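Local structure of legionella ubiquitin-specific protease A domain-containing protein (Legionella pneumophila subsp. pneumophila, 5DGG) at residues A[3-17]-A[130-144]. The protein is of uncharacterised biochemical function, but carries a LupA-family domain of the CA cysteine peptidase clan and probably acts as a ubiquitin-specific protease. Sequence-based numbering, arbitrary orientation.
Sequences RDQMQDHDMTLLMPK and YSCGDFTCAYSHKKM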
# COMPACT_ATOMS: atom_id res chain seq x y z
N ARG A 3 -15.09 1.79 -15.05
CA ARG A 3 -14.16 0.61 -15.03
C ARG A 3 -12.78 0.88 -15.60
O ARG A 3 -12.06 -0.03 -16.03
CB ARG A 3 -14.78 -0.56 -15.76
CG ARG A 3 -16.11 -0.90 -15.14
CD ARG A 3 -16.33 -2.37 -15.12
NE ARG A 3 -17.54 -2.66 -14.37
CZ ARG A 3 -17.89 -3.87 -13.97
NH1 ARG A 3 -19.01 -4.03 -13.28
NH2 ARG A 3 -17.12 -4.93 -14.27
N ASP A 4 -12.40 2.14 -15.60
CA ASP A 4 -11.03 2.46 -15.87
C ASP A 4 -10.29 2.18 -14.55
O ASP A 4 -10.91 2.00 -13.46
CB ASP A 4 -10.89 3.90 -16.34
CG ASP A 4 -9.57 4.15 -17.11
OD1 ASP A 4 -9.30 5.33 -17.43
OD2 ASP A 4 -8.80 3.19 -17.41
N GLN A 5 -8.99 2.04 -14.71
CA GLN A 5 -8.05 1.83 -13.64
C GLN A 5 -7.70 3.14 -12.97
O GLN A 5 -7.62 4.18 -13.64
CB GLN A 5 -6.75 1.28 -14.22
CG GLN A 5 -6.74 -0.21 -14.37
CD GLN A 5 -5.37 -0.70 -14.74
OE1 GLN A 5 -4.59 0.05 -15.31
NE2 GLN A 5 -5.06 -1.95 -14.39
N MET A 6 -7.45 3.08 -11.66
CA MET A 6 -6.87 4.19 -10.96
C MET A 6 -5.48 4.47 -11.53
O MET A 6 -4.70 3.57 -11.86
CB MET A 6 -6.81 3.92 -9.45
CG MET A 6 -8.18 3.87 -8.81
SD MET A 6 -8.32 3.75 -7.01
CE MET A 6 -7.71 5.36 -6.53
N GLN A 7 -5.19 5.75 -11.70
CA GLN A 7 -3.88 6.19 -12.10
C GLN A 7 -3.16 6.76 -10.87
O GLN A 7 -3.73 6.84 -9.77
CB GLN A 7 -4.00 7.28 -13.19
CG GLN A 7 -4.73 6.80 -14.46
CD GLN A 7 -4.80 7.89 -15.52
OE1 GLN A 7 -4.48 9.04 -15.25
NE2 GLN A 7 -5.20 7.52 -16.75
N ASP A 8 -1.90 7.12 -11.05
CA ASP A 8 -1.10 7.70 -9.94
C ASP A 8 -1.83 8.74 -9.10
O ASP A 8 -1.88 8.65 -7.87
CB ASP A 8 0.14 8.37 -10.50
CG ASP A 8 1.13 7.39 -11.04
OD1 ASP A 8 0.96 6.18 -10.78
OD2 ASP A 8 2.08 7.85 -11.74
N HIS A 9 -2.35 9.76 -9.79
CA HIS A 9 -2.94 10.90 -9.12
C HIS A 9 -4.15 10.47 -8.31
O HIS A 9 -4.37 10.98 -7.22
CB HIS A 9 -3.30 12.05 -10.09
CG HIS A 9 -4.28 11.67 -11.16
ND1 HIS A 9 -3.89 11.24 -12.41
CD2 HIS A 9 -5.63 11.71 -11.18
CE1 HIS A 9 -4.96 11.00 -13.15
NE2 HIS A 9 -6.03 11.27 -12.43
N ASP A 10 -4.91 9.51 -8.83
CA ASP A 10 -6.07 8.97 -8.11
C ASP A 10 -5.61 8.32 -6.81
O ASP A 10 -6.23 8.52 -5.78
CB ASP A 10 -6.80 7.91 -8.94
CG ASP A 10 -7.29 8.44 -10.27
OD1 ASP A 10 -7.83 9.56 -10.31
OD2 ASP A 10 -7.15 7.71 -11.28
N MET A 11 -4.51 7.55 -6.87
CA MET A 11 -4.00 6.90 -5.66
C MET A 11 -3.51 7.97 -4.68
O MET A 11 -3.79 7.91 -3.48
CB MET A 11 -2.84 5.94 -5.96
CG MET A 11 -3.15 4.76 -6.89
SD MET A 11 -4.34 3.62 -6.16
CE MET A 11 -3.19 2.83 -4.99
N THR A 12 -2.76 8.94 -5.19
CA THR A 12 -2.25 10.03 -4.35
C THR A 12 -3.40 10.69 -3.59
O THR A 12 -3.32 10.89 -2.40
CB THR A 12 -1.46 11.03 -5.19
OG1 THR A 12 -0.34 10.35 -5.77
CG2 THR A 12 -0.99 12.18 -4.33
N LEU A 13 -4.51 10.94 -4.27
CA LEU A 13 -5.63 11.61 -3.64
C LEU A 13 -6.25 10.75 -2.55
O LEU A 13 -6.55 11.26 -1.46
CB LEU A 13 -6.70 11.99 -4.68
CG LEU A 13 -7.63 13.14 -4.31
CD1 LEU A 13 -6.85 14.45 -4.25
CD2 LEU A 13 -8.80 13.26 -5.28
N LEU A 14 -6.42 9.45 -2.81
CA LEU A 14 -7.22 8.62 -1.91
C LEU A 14 -6.45 7.82 -0.84
O LEU A 14 -7.03 7.40 0.15
CB LEU A 14 -8.06 7.65 -2.71
CG LEU A 14 -9.37 7.19 -2.06
CD1 LEU A 14 -10.11 8.29 -1.30
CD2 LEU A 14 -10.26 6.70 -3.18
N MET A 15 -5.17 7.56 -1.07
CA MET A 15 -4.34 6.88 -0.08
C MET A 15 -4.35 7.64 1.25
O MET A 15 -4.48 8.86 1.28
CB MET A 15 -2.90 6.72 -0.59
CG MET A 15 -2.69 5.57 -1.58
SD MET A 15 -2.74 3.91 -0.88
CE MET A 15 -1.24 3.94 0.16
N PRO A 16 -4.24 6.91 2.37
CA PRO A 16 -4.01 7.58 3.67
C PRO A 16 -2.72 8.38 3.59
O PRO A 16 -1.89 8.13 2.72
CB PRO A 16 -3.84 6.42 4.66
CG PRO A 16 -3.54 5.22 3.83
CD PRO A 16 -4.11 5.44 2.46
N LYS A 17 -2.59 9.36 4.47
CA LYS A 17 -1.46 10.26 4.50
C LYS A 17 -0.64 9.91 5.72
O LYS A 17 -1.20 9.44 6.72
CB LYS A 17 -1.92 11.73 4.66
CG LYS A 17 -2.90 12.23 3.62
CD LYS A 17 -2.28 12.27 2.25
CE LYS A 17 -3.30 11.95 1.15
NZ LYS A 17 -2.61 11.29 -0.01
N TYR A 130 -9.23 -3.63 -13.30
CA TYR A 130 -9.61 -2.24 -13.07
C TYR A 130 -9.68 -1.83 -11.59
O TYR A 130 -9.55 -0.66 -11.32
CB TYR A 130 -10.92 -1.86 -13.77
CG TYR A 130 -12.17 -2.32 -13.07
CD1 TYR A 130 -12.92 -1.43 -12.29
CD2 TYR A 130 -12.64 -3.63 -13.20
CE1 TYR A 130 -14.07 -1.84 -11.63
CE2 TYR A 130 -13.78 -4.04 -12.53
CZ TYR A 130 -14.49 -3.14 -11.76
OH TYR A 130 -15.65 -3.53 -11.15
N SER A 131 -9.93 -2.76 -10.67
CA SER A 131 -10.20 -2.39 -9.29
C SER A 131 -8.98 -2.58 -8.35
O SER A 131 -9.13 -2.42 -7.16
CB SER A 131 -11.40 -3.15 -8.75
OG SER A 131 -11.20 -4.55 -8.81
N CYS A 132 -7.78 -2.85 -8.88
CA CYS A 132 -6.63 -3.14 -8.02
C CYS A 132 -6.28 -1.91 -7.19
O CYS A 132 -5.93 -2.05 -6.06
CB CYS A 132 -5.43 -3.59 -8.84
SG CYS A 132 -5.56 -5.25 -9.55
N GLY A 133 -6.40 -0.72 -7.77
CA GLY A 133 -6.19 0.55 -7.08
C GLY A 133 -7.11 0.72 -5.90
O GLY A 133 -6.69 1.15 -4.81
N ASP A 134 -8.39 0.43 -6.14
CA ASP A 134 -9.42 0.55 -5.14
C ASP A 134 -9.14 -0.35 -3.95
O ASP A 134 -9.21 0.07 -2.78
CB ASP A 134 -10.80 0.18 -5.75
CG ASP A 134 -11.10 0.97 -7.03
OD1 ASP A 134 -10.46 0.73 -8.11
OD2 ASP A 134 -12.01 1.83 -6.96
N PHE A 135 -8.88 -1.61 -4.24
CA PHE A 135 -8.48 -2.56 -3.20
C PHE A 135 -7.25 -2.09 -2.45
O PHE A 135 -7.22 -2.16 -1.22
CB PHE A 135 -8.23 -3.97 -3.77
CG PHE A 135 -9.49 -4.81 -3.98
CD1 PHE A 135 -9.93 -5.64 -2.99
CD2 PHE A 135 -10.19 -4.78 -5.18
CE1 PHE A 135 -11.08 -6.39 -3.16
CE2 PHE A 135 -11.33 -5.53 -5.37
CZ PHE A 135 -11.78 -6.34 -4.35
N THR A 136 -6.22 -1.63 -3.16
CA THR A 136 -4.98 -1.27 -2.51
C THR A 136 -5.18 -0.01 -1.62
O THR A 136 -4.65 0.05 -0.49
CB THR A 136 -3.85 -1.11 -3.58
OG1 THR A 136 -3.56 -2.40 -4.13
CG2 THR A 136 -2.63 -0.53 -2.95
N CYS A 137 -5.97 0.95 -2.08
CA CYS A 137 -6.26 2.15 -1.32
C CYS A 137 -7.03 1.83 -0.07
O CYS A 137 -6.67 2.26 1.07
CB CYS A 137 -7.05 3.17 -2.14
SG CYS A 137 -6.03 4.13 -3.25
N ALA A 138 -8.06 0.99 -0.23
CA ALA A 138 -8.89 0.64 0.91
C ALA A 138 -8.12 -0.23 1.90
O ALA A 138 -8.24 -0.07 3.12
CB ALA A 138 -10.14 -0.07 0.45
N TYR A 139 -7.34 -1.17 1.39
CA TYR A 139 -6.51 -2.01 2.27
C TYR A 139 -5.48 -1.17 3.07
O TYR A 139 -5.21 -1.47 4.27
CB TYR A 139 -5.90 -3.18 1.50
CG TYR A 139 -5.26 -4.26 2.37
CD1 TYR A 139 -6.01 -5.26 2.91
CD2 TYR A 139 -3.87 -4.26 2.64
CE1 TYR A 139 -5.47 -6.23 3.74
CE2 TYR A 139 -3.29 -5.23 3.44
CZ TYR A 139 -4.10 -6.22 3.99
OH TYR A 139 -3.60 -7.22 4.77
N SER A 140 -4.93 -0.14 2.41
CA SER A 140 -4.02 0.76 3.04
C SER A 140 -4.68 1.54 4.21
O SER A 140 -4.07 1.81 5.26
CB SER A 140 -3.42 1.71 1.99
OG SER A 140 -2.63 0.99 1.04
N HIS A 141 -5.91 1.97 4.01
CA HIS A 141 -6.70 2.54 5.09
C HIS A 141 -6.90 1.51 6.23
O HIS A 141 -6.75 1.82 7.39
CB HIS A 141 -8.02 3.05 4.54
CG HIS A 141 -7.90 4.36 3.83
ND1 HIS A 141 -7.89 5.56 4.50
CD2 HIS A 141 -7.71 4.65 2.53
CE1 HIS A 141 -7.73 6.55 3.63
NE2 HIS A 141 -7.62 6.02 2.43
N LYS A 142 -7.24 0.27 5.89
CA LYS A 142 -7.37 -0.76 6.88
C LYS A 142 -6.08 -0.91 7.69
O LYS A 142 -6.13 -1.03 8.94
CB LYS A 142 -7.71 -2.08 6.23
CG LYS A 142 -7.76 -3.24 7.22
CD LYS A 142 -7.97 -4.58 6.54
CE LYS A 142 -8.46 -5.57 7.59
NZ LYS A 142 -8.60 -6.93 7.04
N LYS A 143 -4.93 -0.91 7.00
CA LYS A 143 -3.66 -0.99 7.73
C LYS A 143 -3.39 0.22 8.62
O LYS A 143 -2.82 0.09 9.71
CB LYS A 143 -2.47 -1.24 6.78
CG LYS A 143 -2.51 -2.51 6.00
CD LYS A 143 -2.64 -3.80 6.75
CE LYS A 143 -1.55 -4.07 7.74
NZ LYS A 143 -1.61 -5.53 8.13
N MET A 144 -3.79 1.39 8.14
CA MET A 144 -3.65 2.61 8.87
C MET A 144 -4.32 2.48 10.24
O MET A 144 -3.70 2.76 11.29
CB MET A 144 -4.29 3.74 8.07
CG MET A 144 -3.85 5.10 8.47
SD MET A 144 -2.14 5.48 7.98
CE MET A 144 -2.13 7.05 8.82
O HOH W 1 -7.40 0.53 -10.25
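The Y130 ring lies between R3 and S131: the R3 CD methylene sits over one face, 4.0 Å from the ring centroid, and S131 CB covers the opposite face. R3 runs over the ring and out past it, so that Y130 OH lies over the centre of the guanidinium face, the two planes 23° apart. A tyrosine suits this place because its face takes an aliphatic chain while its hydroxyl bonds N170 and Q126. At the other end, P16 CD rests on one face of the H141 imidazole, 3.8 Å from its centroid, and L14 O lies at the ring edge. There H141 NE2 donates a nearly straight hydrogen bond to L14 O (2.7 Å), in the ring plane, so the CH-pi contact and the bond together fix the imidazole. The acceptor is a carbonyl in the last turn of helix 8-14, and the proline's lack of an N-H costs nothing here.

Between these ends the contact is rich in sulfur. C137 SG, beside the backbone N (chi1 -80°), turns toward M11 SD, 3.4 Å away, and toward M6 CE. Methionines fit well because their flexible, polarisable chains bend to follow the helix surface; M15 folds back so that CE reaches S140 OG at 3.4 Å. G133, lacking a CB, makes room for M6 CB and M11 SD; M6 SD lies 3.4 Å from G133 C. A bridging water takes the N-H groups of M6 and G133 and donates to Y130 O.

Within this central LupA-type domain, helices 8-14 and 132-144 pack nearly parallel (21°), their axes 10.2 Å apart at closest approach, beside the five-stranded mixed sheet. L14 also packs on helix 171-183, to which D134 is tied through R173 and T176; H141 touches helix 156-165, while M11, M15 and M144 meet edge strand 22-29.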